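Local structure of capsular polysaccharide export system protein KpsC (Thermosulfurimonas dismutans, 6MGB) at residues Asp74-Ser79 / Ala294-Leu299; Leu107-Leu112 / Ala269-Thr274; Phe263-Tyr268 / Glu281-Arg286; Pro301-Pro306 / Gly312-Val317. The protein probably transfers Kdo from a CMP-activated donor, forming beta-2,4 linkages in the glycolipid anchor of bacterial capsules. All blocks are in the same frame, centred on the assembly; numbering follows the deposited sequence.

How the contacts relate
Contacts 1 and 4 lie side by side, centres about 9 Å apart, joined where Tyr297 O meets Tyr303 OH at 2.6 Å. Contacts 2 and 3 form a second pair, about 5 Å between centres, tied by the Glu109 OE2–Arg282 NE salt bridge. Helix 289-299 and the 74-79 loop connect the pairs: Ala295 and Ala296 of the helix pack on Leu108 and Leu112 of contact 2, and Phe76 of the loop stacks on Phe267 of contact 3. This seam faces the nucleotide: the side chains of Tyr297 and Phe267 come within about 6 and 7 Å of bound cytidine monophosphate. Contact 4 is more remote, with the Tyr303 side chain about 12 Å from the nucleotide.

Contact 1. Residues Asp74-Ser79 / Ala294-Leu299; sequences DGFLRS and AAAYLL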
loop_
_atom_site.group_PDB
_atom_site.type_symbol
_atom_site.label_atom_id
_atom_site.label_comp_id
_atom_site.label_asym_id
_atom_site.label_seq_id
_atom_site.Cartn_x
_atom_site.Cartn_y
_atom_site.Cartn_z
ATOM N N ASP A 74 -0.635 4.805 -6.461
ATOM C CA ASP A 74 -1.587 5.433 -5.557
ATOM C C ASP A 74 -1.001 5.496 -4.156
ATOM O O ASP A 74 -0.267 4.600 -3.730
ATOM C CB ASP A 74 -2.907 4.658 -5.538
ATOM C CG ASP A 74 -3.694 4.818 -6.819
ATOM O OD1 ASP A 74 -3.534 5.857 -7.492
ATOM O OD2 ASP A 74 -4.478 3.905 -7.153
ATOM N N GLY A 75 -1.316 6.568 -3.439
ATOM C CA GLY A 75 -0.896 6.681 -2.060
ATOM C C GLY A 75 -1.565 5.640 -1.184
ATOM O O GLY A 75 -2.516 4.961 -1.573
ATOM N N PHE A 76 -1.040 5.512 0.038
ATOM C CA PHE A 76 -1.608 4.559 0.986
ATOM C C PHE A 76 -3.005 4.974 1.430
ATOM O O PHE A 76 -3.856 4.111 1.675
ATOM C CB PHE A 76 -0.676 4.403 2.188
ATOM C CG PHE A 76 0.621 3.709 1.865
ATOM C CD1 PHE A 76 0.628 2.518 1.157
ATOM C CD2 PHE A 76 1.832 4.251 2.267
ATOM C CE1 PHE A 76 1.815 1.878 0.861
ATOM C CE2 PHE A 76 3.024 3.615 1.970
ATOM C CZ PHE A 76 3.015 2.428 1.266
ATOM N N LEU A 77 -3.256 6.277 1.547
ATOM C CA LEU A 77 -4.603 6.818 1.693
ATOM C C LEU A 77 -4.998 7.397 0.340
ATOM O O LEU A 77 -4.447 8.416 -0.086
ATOM C CB LEU A 77 -4.662 7.887 2.781
ATOM C CG LEU A 77 -4.251 7.482 4.197
ATOM C CD1 LEU A 77 -4.437 8.655 5.148
ATOM C CD2 LEU A 77 -5.045 6.274 4.672
ATOM N N ARG A 78 -5.944 6.749 -0.341
ATOM C CA ARG A 78 -6.203 7.065 -1.741
ATOM C C ARG A 78 -7.441 7.937 -1.941
ATOM O O ARG A 78 -7.350 8.999 -2.559
ATOM C CB ARG A 78 -6.333 5.782 -2.570
ATOM C CG ARG A 78 -6.314 6.062 -4.066
ATOM C CD ARG A 78 -6.893 4.935 -4.886
ATOM N NE ARG A 78 -6.878 5.265 -6.309
ATOM C CZ ARG A 78 -7.737 6.094 -6.898
ATOM N NH1 ARG A 78 -8.693 6.687 -6.193
ATOM N NH2 ARG A 78 -7.643 6.329 -8.199
ATOM N N SER A 79 -8.600 7.505 -1.457
ATOM C CA SER A 79 -9.837 8.159 -1.872
ATOM C C SER A 79 -11.005 7.635 -1.045
ATOM O O SER A 79 -10.861 6.732 -0.215
ATOM C CB SER A 79 -10.092 7.928 -3.363
ATOM O OG SER A 79 -10.079 6.541 -3.663
ATOM N N ALA A 294 5.211 6.726 10.583
ATOM C CA ALA A 294 5.634 8.086 10.264
ATOM C C ALA A 294 6.292 8.150 8.891
ATOM O O ALA A 294 5.957 9.008 8.066
ATOM C CB ALA A 294 6.588 8.601 11.342
ATOM N N ALA A 295 7.238 7.250 8.625
ATOM C CA ALA A 295 7.907 7.248 7.329
ATOM C C ALA A 295 6.946 6.856 6.211
ATOM O O ALA A 295 6.907 7.501 5.157
ATOM C CB ALA A 295 9.104 6.298 7.361
ATOM N N ALA A 296 6.156 5.804 6.428
ATOM C CA ALA A 296 5.366 5.235 5.340
ATOM C C ALA A 296 4.180 6.121 4.976
ATOM O O ALA A 296 3.853 6.269 3.792
ATOM C CB ALA A 296 4.886 3.835 5.718
ATOM N N TYR A 297 3.513 6.709 5.970
ATOM C CA TYR A 297 2.282 7.452 5.720
ATOM C C TYR A 297 2.462 8.966 5.733
ATOM O O TYR A 297 1.738 9.664 5.017
ATOM C CB TYR A 297 1.209 7.059 6.745
ATOM C CG TYR A 297 0.365 5.856 6.342
ATOM C CD1 TYR A 297 0.960 4.671 5.919
ATOM C CD2 TYR A 297 -1.025 5.902 6.400
ATOM C CE1 TYR A 297 0.197 3.574 5.557
ATOM C CE2 TYR A 297 -1.795 4.808 6.039
ATOM C CZ TYR A 297 -1.179 3.648 5.619
ATOM O OH TYR A 297 -1.931 2.553 5.256
ATOM N N LEU A 298 3.399 9.502 6.517
ATOM C CA LEU A 298 3.585 10.950 6.561
ATOM C C LEU A 298 4.635 11.439 5.563
ATOM O O LEU A 298 4.380 12.381 4.806
ATOM C CB LEU A 298 3.958 11.395 7.979
ATOM C CG LEU A 298 2.785 11.774 8.886
ATOM C CD1 LEU A 298 1.994 10.544 9.303
ATOM C CD2 LEU A 298 3.276 12.539 10.106
ATOM N N LEU A 299 5.813 10.816 5.546
ATOM C CA LEU A 299 6.926 11.309 4.738
ATOM C C LEU A 299 6.908 10.789 3.305
ATOM O O LEU A 299 7.197 11.544 2.369
ATOM C CB LEU A 299 8.255 10.921 5.386
ATOM C CG LEU A 299 8.492 11.371 6.830
ATOM C CD1 LEU A 299 9.921 11.054 7.245
ATOM C CD2 LEU A 299 8.197 12.854 7.008
#
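Phe76 and Tyr297 meet in the seam of this GT-B glycosyltransferase, where the loop after strand 69-74 of the mixed sheet lies against helix 289-299. The ring planes differ by only 12°, but with centroids 5.2 Å apart they are slid past each other and barely overlap. What lies over the Tyr297 face is instead the Phe76 methylene: CB stands 3.8 Å from the Tyr297 centroid, 24° off the normal, a CH-pi contact displaced toward the CZ and CE1 rim. The Phe76 side chain leaves with CG on the side of its backbone N, opposite the carbonyl carbon (chi1 -69°), which carries the ring past the tyrosine and on toward the helix backbone. Leu77 adds one branch to the cluster, its CD2 touching Tyr297 CE2 at 3.8 Å. Ala296 fills in beside the phenylalanine, CB to Phe76 CE2 at 4.2 Å. Outside the two segments, Phe267 stacks on Phe76, while Gln248, a CMP-binding residue, donates to Phe76 O. The helix widens here into a pi-type turn, and the buried Ala296 O has no hydrogen-bond partner; it points instead at the Phe76 ring edge, near the ring plane, 3.2 Å from CD2.

Contact 2. Residues Leu107-Leu112 / Ala269-Thr274; sequences LLENLL and AGWGLT
Leu112 lies over one face of the Trp271 indole and makes most of the apolar contact. Its CB stands 3.6 Å from the centroid of the six-membered ring and 20° off the normal, a CH-pi contact in which CH2 is the nearest ring atom. The leucine branches just beyond: a chi1 of -66° turns CG away from its own carbonyl, and CD1 reaches over the same face toward the ring junction, 3.5 Å from Trp271 CE2. Methylene and methyl together thus follow the indole from its outer six-membered rim to the pyrrole side. The Leu112 side chain also packs on Leu292 and Ala295 of helix 289-299. Glu109, one helical turn earlier, adds its aliphatic part, CG lying 3.8 Å from Trp271 CH2.

The pairing bridges the two halves of the GT-B fold, since helix 107-114 follows strand 90-94 of the mixed sheet, whereas the 269-274 loop leads into strand 275-276 of the parallel sheet.

Polar groups are engaged at the margins. The Glu109 chain runs extended past the indole, its carboxylate plane 71° from the ring, and divides its oxygens between two salt bridges: OE1 with Arg283 NE, OE2 with Arg282 NE. Trp271 NE1 donates to Phe267 O, which, with Leu112 over the face, limits how the indole can turn. An alanine in place of Trp271 is likely to open a gap beneath Leu112 CB and CD1 and to leave Phe267 O without its indole donor.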
loop_
_atom_site.group_PDB
_atom_site.type_symbol
_atom_site.label_atom_id
_atom_site.label_comp_id
_atom_site.label_asym_id
_atom_site.label_seq_id
_atom_site.Cartn_x
_atom_site.Cartn_y
_atom_site.Cartn_z
ATOM N N LEU A 107 12.860 4.207 -1.810
ATOM C CA LEU A 107 12.967 5.396 -0.971
ATOM C C LEU A 107 12.479 5.103 0.441
ATOM O O LEU A 107 13.114 5.504 1.422
ATOM C CB LEU A 107 12.177 6.553 -1.584
ATOM C CG LEU A 107 12.046 7.799 -0.698
ATOM C CD1 LEU A 107 13.414 8.398 -0.392
ATOM C CD2 LEU A 107 11.138 8.831 -1.343
ATOM N N LEU A 108 11.359 4.386 0.564
ATOM C CA LEU A 108 10.814 4.083 1.883
ATOM C C LEU A 108 11.768 3.203 2.679
ATOM O O LEU A 108 12.035 3.465 3.858
ATOM C CB LEU A 108 9.446 3.413 1.744
ATOM C CG LEU A 108 8.779 2.973 3.051
ATOM C CD1 LEU A 108 8.663 4.130 4.033
ATOM C CD2 LEU A 108 7.407 2.378 2.777
ATOM N N GLU A 109 12.297 2.150 2.050
ATOM C CA GLU A 109 13.236 1.280 2.748
ATOM C C GLU A 109 14.462 2.059 3.201
ATOM O O GLU A 109 14.993 1.819 4.291
ATOM C CB GLU A 109 13.649 0.114 1.851
ATOM C CG GLU A 109 14.434 -0.965 2.584
ATOM C CD GLU A 109 14.993 -2.019 1.652
ATOM O OE1 GLU A 109 14.398 -3.113 1.562
ATOM O OE2 GLU A 109 16.028 -1.752 1.006
ATOM N N ASN A 110 14.927 3.001 2.377
ATOM C CA ASN A 110 16.073 3.819 2.762
ATOM C C ASN A 110 15.741 4.693 3.967
ATOM O O ASN A 110 16.554 4.824 4.888
ATOM C CB ASN A 110 16.529 4.678 1.581
ATOM C CG ASN A 110 17.259 3.875 0.516
ATOM O OD1 ASN A 110 17.680 2.741 0.748
ATOM N ND2 ASN A 110 17.434 4.478 -0.657
ATOM N N LEU A 111 14.551 5.300 3.977
ATOM C CA LEU A 111 14.138 6.087 5.136
ATOM C C LEU A 111 14.143 5.242 6.401
ATOM O O LEU A 111 14.608 5.690 7.457
ATOM C CB LEU A 111 12.747 6.680 4.903
ATOM C CG LEU A 111 12.650 7.845 3.918
ATOM C CD1 LEU A 111 11.195 8.163 3.621
ATOM C CD2 LEU A 111 13.357 9.074 4.467
ATOM N N LEU A 112 13.641 4.010 6.312
ATOM C CA LEU A 112 13.557 3.155 7.490
ATOM C C LEU A 112 14.928 2.645 7.913
ATOM O O LEU A 112 15.183 2.485 9.111
ATOM C CB LEU A 112 12.614 1.986 7.209
ATOM C CG LEU A 112 11.147 2.378 6.993
ATOM C CD1 LEU A 112 10.347 1.235 6.381
ATOM C CD2 LEU A 112 10.512 2.819 8.303
ATOM N N ALA A 269 7.215 -5.446 6.348
ATOM C CA ALA A 269 7.812 -6.641 6.920
ATOM C C ALA A 269 9.324 -6.477 7.041
ATOM O O ALA A 269 9.940 -5.643 6.374
ATOM C CB ALA A 269 7.487 -7.866 6.065
ATOM N N GLY A 270 9.917 -7.289 7.914
ATOM C CA GLY A 270 11.357 -7.306 8.079
ATOM C C GLY A 270 11.925 -6.211 8.951
ATOM O O GLY A 270 13.147 -6.022 8.958
ATOM N N TRP A 271 11.086 -5.487 9.692
ATOM C CA TRP A 271 11.539 -4.422 10.576
ATOM C C TRP A 271 11.401 -4.788 12.049
ATOM O O TRP A 271 11.653 -3.941 12.915
ATOM C CB TRP A 271 10.768 -3.134 10.277
ATOM C CG TRP A 271 10.870 -2.713 8.846
ATOM C CD1 TRP A 271 9.891 -2.782 7.899
ATOM C CD2 TRP A 271 12.022 -2.169 8.192
ATOM N NE1 TRP A 271 10.361 -2.310 6.698
ATOM C CE2 TRP A 271 11.668 -1.931 6.850
ATOM C CE3 TRP A 271 13.321 -1.862 8.612
ATOM C CZ2 TRP A 271 12.562 -1.396 5.927
ATOM C CZ3 TRP A 271 14.205 -1.330 7.695
ATOM C CH2 TRP A 271 13.824 -1.103 6.367
ATOM N N GLY A 272 11.015 -6.027 12.351
ATOM C CA GLY A 272 10.869 -6.485 13.716
ATOM C C GLY A 272 9.464 -6.406 14.274
ATOM O O GLY A 272 9.266 -6.728 15.450
ATOM N N LEU A 273 8.484 -5.996 13.469
ATOM C CA LEU A 273 7.110 -5.840 13.928
ATOM C C LEU A 273 6.192 -6.965 13.468
ATOM O O LEU A 273 5.038 -7.018 13.908
ATOM C CB LEU A 273 6.546 -4.499 13.439
ATOM C CG LEU A 273 7.272 -3.253 13.948
ATOM C CD1 LEU A 273 6.752 -2.008 13.250
ATOM C CD2 LEU A 273 7.120 -3.121 15.456
ATOM N N THR A 274 6.673 -7.858 12.610
ATOM C CA THR A 274 5.855 -8.904 12.019
ATOM C C THR A 274 6.524 -10.255 12.213
ATOM O O THR A 274 7.726 -10.349 12.467
ATOM C CB THR A 274 5.635 -8.655 10.522
ATOM O OG1 THR A 274 6.895 -8.379 9.898
ATOM C CG2 THR A 274 4.692 -7.481 10.301
#

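Contact 3. Residues Phe263-Tyr268 / Glu281-Arg286; sequences FGMPFY and ERRKRR
The guanidinium of Arg283 carries Met265 over one face and Pro266 O at its edge. Met265 CG is the atom above the plane, 3.7 Å from Arg283 NH1, and the sulfur follows, with Met265 SD 3.4 Å from the same nitrogen. Pro266 O lies only 6° out of the guanidinium plane and accepts from NH1 at 2.9 Å. This bond is nearly straight at the hydrogen (165°), although the donor is tilted 27° from the carbonyl plane. Among the rings of the loop, Pro266 CG sits over one face of Tyr268, and Tyr268 CD1 over one face of Phe267.

Arg283 arrives extended from CG to NE, while Met265 bends at chi2 and chi3 as the two side chains run antiparallel alongside one another. The charge has its own mate: NE forms a salt bridge with Glu109 OE1, and NH1 also donates to Ala269 O. With a leucine at Arg283, Pro266 O and Ala269 O would probably lose their side-chain donor and Glu109 part of its compensating charge. Arginine thus ties together the irregular chain on both sides of strand 275-276. The 263-268 loop follows a strand of the parallel sheet and lies near the nucleotide pocket, consistent with a GT-B donor site, with Phe267 about 5 Å from CMP-binding Gln248, side chain to side chain.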
loop_
_atom_site.group_PDB
_atom_site.type_symbol
_atom_site.label_atom_id
_atom_site.label_comp_id
_atom_site.label_asym_id
_atom_site.label_seq_id
_atom_site.Cartn_x
_atom_site.Cartn_y
_atom_site.Cartn_z
ATOM N N PHE A 263 3.665 -13.851 4.975
ATOM C CA PHE A 263 4.239 -14.926 4.178
ATOM C C PHE A 263 5.018 -14.421 2.972
ATOM O O PHE A 263 5.774 -15.196 2.373
ATOM C CB PHE A 263 3.133 -15.885 3.730
ATOM C CG PHE A 263 2.603 -16.732 4.846
ATOM C CD1 PHE A 263 1.919 -16.154 5.902
ATOM C CD2 PHE A 263 2.813 -18.097 4.857
ATOM C CE1 PHE A 263 1.444 -16.924 6.941
ATOM C CE2 PHE A 263 2.335 -18.871 5.889
ATOM C CZ PHE A 263 1.649 -18.284 6.934
ATOM N N GLY A 264 4.839 -13.154 2.600
ATOM C CA GLY A 264 5.749 -12.460 1.722
ATOM C C GLY A 264 6.569 -11.429 2.476
ATOM O O GLY A 264 6.624 -11.412 3.707
ATOM N N MET A 265 7.212 -10.547 1.709
ATOM C CA MET A 265 8.043 -9.478 2.260
ATOM C C MET A 265 7.503 -8.129 1.793
ATOM O O MET A 265 8.121 -7.450 0.962
ATOM C CB MET A 265 9.503 -9.660 1.850
ATOM C CG MET A 265 10.473 -8.624 2.417
ATOM S SD MET A 265 10.515 -8.509 4.221
ATOM C CE MET A 265 10.892 -10.199 4.684
ATOM N N PRO A 266 6.338 -7.714 2.307
ATOM C CA PRO A 266 5.807 -6.389 1.958
ATOM C C PRO A 266 6.618 -5.252 2.564
ATOM O O PRO A 266 7.599 -5.489 3.273
ATOM C CB PRO A 266 4.379 -6.428 2.517
ATOM C CG PRO A 266 4.438 -7.423 3.627
ATOM C CD PRO A 266 5.421 -8.467 3.178
ATOM N N PHE A 267 6.210 -4.007 2.303
ATOM C CA PHE A 267 7.028 -2.865 2.698
ATOM C C PHE A 267 7.184 -2.773 4.209
ATOM O O PHE A 267 8.178 -2.225 4.697
ATOM C CB PHE A 267 6.425 -1.570 2.145
ATOM C CG PHE A 267 5.091 -1.208 2.742
ATOM C CD1 PHE A 267 5.015 -0.376 3.848
ATOM C CD2 PHE A 267 3.914 -1.685 2.189
ATOM C CE1 PHE A 267 3.792 -0.032 4.396
ATOM C CE2 PHE A 267 2.688 -1.343 2.734
ATOM C CZ PHE A 267 2.630 -0.516 3.839
ATOM N N TYR A 268 6.229 -3.310 4.963
ATOM C CA TYR A 268 6.224 -3.206 6.415
ATOM C C TYR A 268 6.807 -4.433 7.104
ATOM O O TYR A 268 6.878 -4.459 8.337
ATOM C CB TYR A 268 4.795 -2.972 6.917
ATOM C CG TYR A 268 3.810 -3.999 6.421
ATOM C CD1 TYR A 268 3.132 -3.814 5.225
ATOM C CD2 TYR A 268 3.570 -5.161 7.139
ATOM C CE1 TYR A 268 2.233 -4.752 4.763
ATOM C CE2 TYR A 268 2.677 -6.105 6.687
ATOM C CZ TYR A 268 2.010 -5.898 5.495
ATOM O OH TYR A 268 1.118 -6.835 5.033
ATOM N N GLU A 281 17.836 -9.452 4.160
ATOM C CA GLU A 281 19.041 -9.055 4.878
ATOM C C GLU A 281 19.348 -7.571 4.721
ATOM O O GLU A 281 20.021 -6.994 5.582
ATOM C CB GLU A 281 20.237 -9.877 4.395
ATOM C CG GLU A 281 19.996 -11.380 4.354
ATOM C CD GLU A 281 19.464 -11.928 5.664
ATOM O OE1 GLU A 281 18.741 -12.946 5.633
ATOM O OE2 GLU A 281 19.766 -11.341 6.723
ATOM N N ARG A 282 18.876 -6.945 3.642
ATOM C CA ARG A 282 19.136 -5.528 3.423
ATOM C C ARG A 282 18.436 -4.646 4.448
ATOM O O ARG A 282 18.859 -3.503 4.658
ATOM C CB ARG A 282 18.696 -5.143 2.011
ATOM C CG ARG A 282 19.324 -3.871 1.482
ATOM C CD ARG A 282 18.845 -3.570 0.071
ATOM N NE ARG A 282 17.397 -3.729 -0.045
ATOM C CZ ARG A 282 16.782 -4.759 -0.624
ATOM N NH1 ARG A 282 17.470 -5.749 -1.182
ATOM N NH2 ARG A 282 15.458 -4.794 -0.650
ATOM N N ARG A 283 17.384 -5.148 5.091
ATOM C CA ARG A 283 16.662 -4.403 6.118
ATOM C C ARG A 283 17.249 -4.772 7.475
ATOM O O ARG A 283 17.058 -5.893 7.962
ATOM C CB ARG A 283 15.168 -4.706 6.050
ATOM C CG ARG A 283 14.541 -4.276 4.737
ATOM C CD ARG A 283 13.067 -4.638 4.636
ATOM N NE ARG A 283 12.549 -4.309 3.312
ATOM C CZ ARG A 283 11.305 -4.540 2.904
ATOM N NH1 ARG A 283 10.421 -5.108 3.717
ATOM N NH2 ARG A 283 10.947 -4.205 1.672
ATOM N N LYS A 284 17.970 -3.835 8.082
ATOM C CA LYS A 284 18.732 -4.096 9.297
ATOM C C LYS A 284 18.210 -3.359 10.519
ATOM O O LYS A 284 18.197 -3.925 11.614
ATOM C CB LYS A 284 20.202 -3.725 9.074
ATOM C CG LYS A 284 20.825 -4.430 7.878
ATOM C CD LYS A 284 22.343 -4.393 7.926
ATOM C CE LYS A 284 22.948 -5.335 6.895
ATOM N NZ LYS A 284 22.600 -4.951 5.499
ATOM N N ARG A 285 17.773 -2.113 10.362
ATOM C CA ARG A 285 17.339 -1.313 11.498
ATOM C C ARG A 285 15.963 -1.759 11.976
ATOM O O ARG A 285 15.033 -1.896 11.177
ATOM C CB ARG A 285 17.309 0.166 11.123
ATOM C CG ARG A 285 16.932 1.080 12.274
ATOM C CD ARG A 285 17.611 2.427 12.146
ATOM N NE ARG A 285 17.222 3.335 13.220
ATOM C CZ ARG A 285 17.555 4.620 13.273
ATOM N NH1 ARG A 285 17.152 5.364 14.294
ATOM N NH2 ARG A 285 18.287 5.164 12.310
ATOM N N ARG A 286 15.840 -1.989 13.280
ATOM C CA ARG A 286 14.549 -2.284 13.881
ATOM C C ARG A 286 13.768 -0.990 14.061
ATOM O O ARG A 286 14.331 0.045 14.432
ATOM C CB ARG A 286 14.726 -2.979 15.232
ATOM C CG ARG A 286 15.745 -4.114 15.249
ATOM C CD ARG A 286 15.317 -5.285 14.381
ATOM N NE ARG A 286 15.415 -4.984 12.956
ATOM C CZ ARG A 286 14.919 -5.751 11.990
ATOM N NH1 ARG A 286 14.278 -6.874 12.289
ATOM N NH2 ARG A 286 15.059 -5.390 10.722
#

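Contact 4. Residues Pro301-Pro306 / Gly312-Val317; sequences PRYINP and GNIFDV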
loop_
_atom_site.group_PDB
_atom_site.type_symbol
_atom_site.label_atom_id
_atom_site.label_comp_id
_atom_site.label_asym_id
_atom_site.label_seq_id
_atom_site.Cartn_x
_atom_site.Cartn_y
_atom_site.Cartn_z
ATOM N N PRO A 301 4.502 9.384 1.009
ATOM C CA PRO A 301 3.569 9.828 -0.031
ATOM C C PRO A 301 3.546 11.342 -0.169
ATOM O O PRO A 301 3.929 12.087 0.734
ATOM C CB PRO A 301 2.210 9.307 0.460
ATOM C CG PRO A 301 2.505 8.447 1.671
ATOM C CD PRO A 301 3.779 8.983 2.224
ATOM N N ARG A 302 3.076 11.787 -1.333
ATOM C CA ARG A 302 2.855 13.204 -1.601
ATOM C C ARG A 302 1.358 13.481 -1.553
ATOM O O ARG A 302 0.588 12.899 -2.325
ATOM C CB ARG A 302 3.434 13.606 -2.956
ATOM C CG ARG A 302 4.891 13.230 -3.118
ATOM C CD ARG A 302 5.508 13.871 -4.342
ATOM N NE ARG A 302 6.921 13.533 -4.463
ATOM C CZ ARG A 302 7.737 14.032 -5.385
ATOM N NH1 ARG A 302 7.284 14.903 -6.278
ATOM N NH2 ARG A 302 9.009 13.660 -5.412
ATOM N N TYR A 303 0.952 14.365 -0.649
ATOM C CA TYR A 303 -0.451 14.679 -0.440
ATOM C C TYR A 303 -0.815 16.007 -1.087
ATOM O O TYR A 303 -0.012 16.944 -1.125
ATOM C CB TYR A 303 -0.777 14.746 1.056
ATOM C CG TYR A 303 -0.690 13.418 1.764
ATOM C CD1 TYR A 303 -1.793 12.582 1.838
ATOM C CD2 TYR A 303 0.492 12.999 2.362
ATOM C CE1 TYR A 303 -1.725 11.361 2.477
ATOM C CE2 TYR A 303 0.570 11.783 3.009
ATOM C CZ TYR A 303 -0.542 10.966 3.062
ATOM O OH TYR A 303 -0.475 9.753 3.704
ATOM N N ILE A 304 -2.038 16.074 -1.599
ATOM C CA ILE A 304 -2.629 17.323 -2.061
ATOM C C ILE A 304 -3.724 17.709 -1.082
ATOM O O ILE A 304 -4.340 16.853 -0.438
ATOM C CB ILE A 304 -3.191 17.243 -3.501
ATOM C CG1 ILE A 304 -3.985 15.950 -3.752
ATOM C CG2 ILE A 304 -2.063 17.371 -4.512
ATOM C CD1 ILE A 304 -5.388 15.926 -3.165
ATOM N N ASN A 305 -3.949 19.007 -0.955
ATOM C CA ASN A 305 -5.075 19.474 -0.165
ATOM C C ASN A 305 -6.319 19.337 -1.035
ATOM O O ASN A 305 -6.481 20.100 -1.996
ATOM C CB ASN A 305 -4.868 20.918 0.288
ATOM C CG ASN A 305 -5.983 21.404 1.187
ATOM O OD1 ASN A 305 -7.061 20.810 1.234
ATOM N ND2 ASN A 305 -5.730 22.488 1.911
ATOM N N PRO A 306 -7.205 18.376 -0.759
ATOM C CA PRO A 306 -8.337 18.161 -1.677
ATOM C C PRO A 306 -9.199 19.392 -1.863
ATOM O O PRO A 306 -9.850 19.531 -2.904
ATOM C CB PRO A 306 -9.117 17.017 -1.010
ATOM C CG PRO A 306 -8.137 16.356 -0.104
ATOM C CD PRO A 306 -7.261 17.458 0.392
ATOM N N GLY A 312 -0.278 19.551 -0.087
ATOM C CA GLY A 312 -0.657 19.560 1.313
ATOM C C GLY A 312 0.020 18.468 2.115
ATOM O O GLY A 312 1.119 18.026 1.769
ATOM N N ASN A 313 -0.630 18.022 3.191
ATOM C CA ASN A 313 -0.076 17.004 4.072
ATOM C C ASN A 313 -1.172 16.008 4.422
ATOM O O ASN A 313 -2.327 16.148 4.008
ATOM C CB ASN A 313 0.530 17.638 5.332
ATOM C CG ASN A 313 -0.463 18.491 6.094
ATOM O OD1 ASN A 313 -1.615 18.104 6.285
ATOM N ND2 ASN A 313 -0.024 19.666 6.525
ATOM N N ILE A 314 -0.801 14.990 5.204
ATOM C CA ILE A 314 -1.726 13.903 5.505
ATOM C C ILE A 314 -2.970 14.423 6.209
ATOM O O ILE A 314 -4.065 13.873 6.040
ATOM C CB ILE A 314 -1.016 12.822 6.346
ATOM C CG1 ILE A 314 -1.907 11.583 6.480
ATOM C CG2 ILE A 314 -0.636 13.376 7.714
ATOM C CD1 ILE A 314 -1.242 10.415 7.183
ATOM N N PHE A 315 -2.831 15.481 7.011
ATOM C CA PHE A 315 -3.968 15.991 7.767
ATOM C C PHE A 315 -5.005 16.642 6.860
ATOM O O PHE A 315 -6.193 16.659 7.198
ATOM C CB PHE A 315 -3.480 16.977 8.828
ATOM C CG PHE A 315 -2.602 16.345 9.875
ATOM C CD1 PHE A 315 -3.159 15.613 10.911
ATOM C CD2 PHE A 315 -1.224 16.471 9.815
ATOM C CE1 PHE A 315 -2.360 15.025 11.873
ATOM C CE2 PHE A 315 -0.419 15.885 10.777
ATOM C CZ PHE A 315 -0.989 15.161 11.805
ATOM N N ASP A 316 -4.585 17.174 5.711
ATOM C CA ASP A 316 -5.552 17.705 4.755
ATOM C C ASP A 316 -6.434 16.594 4.201
ATOM O O ASP A 316 -7.647 16.774 4.037
ATOM C CB ASP A 316 -4.829 18.426 3.619
ATOM C CG ASP A 316 -4.021 19.613 4.102
ATOM O OD1 ASP A 316 -4.497 20.329 5.008
ATOM O OD2 ASP A 316 -2.911 19.826 3.575
ATOM N N VAL A 317 -5.842 15.435 3.908
ATOM C CA VAL A 317 -6.616 14.323 3.369
ATOM C C VAL A 317 -7.473 13.690 4.458
ATOM O O VAL A 317 -8.629 13.320 4.217
ATOM C CB VAL A 317 -5.673 13.301 2.704
ATOM C CG1 VAL A 317 -6.379 11.973 2.457
ATOM C CG2 VAL A 317 -5.143 13.864 1.392
HETATM O O HOH W 1 2.751 15.987 1.035
HETATM O O HOH W 2 -9.009 19.611 3.297
#
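Tyr303 spans the start of helix 314-322 from CB to hydroxyl. Its CB rests 3.6 Å from Asn313 C, and from there the ring runs alongside Ile314, the two side chains pointing the same way. Ile314 CA stands over the middle of the ring, 3.7 Å from the Tyr303 centroid and 2° off its normal, a CH-pi contact over the ring centre. At the ring edge, CD1 meets Val317 CG2 at 3.6 Å. The tip, OH, lies against Ile314 CG1 and hydrogen-bonds to Tyr297 O.

Gly312 N donates to Tyr303 O at 2.8 Å, and water 1 links Tyr303 N to Gly312 O. Asn305 and Asp316 stack their amide and carboxylate planes 6° apart, CG to CG 3.9 Å. Water 2 bridges Asn305 OD1 and Asp316 O, and Asn305 OD1 also accepts from Ala307 N. An apolar core around Tyr303 is thus paired with a polar, water-bridged rim.

Asn313 and Asp316 form a capping box: Asn313 N donates to Asp316 OD2 at 2.9 Å, and Asp316 N returns a bond to Asn313 OD1 at 3.2 Å. Bound through OD2 in the first turn of a helix, where the backbone N-H groups of the helix start lie close by, Asp316 is likely to be favoured as the anion.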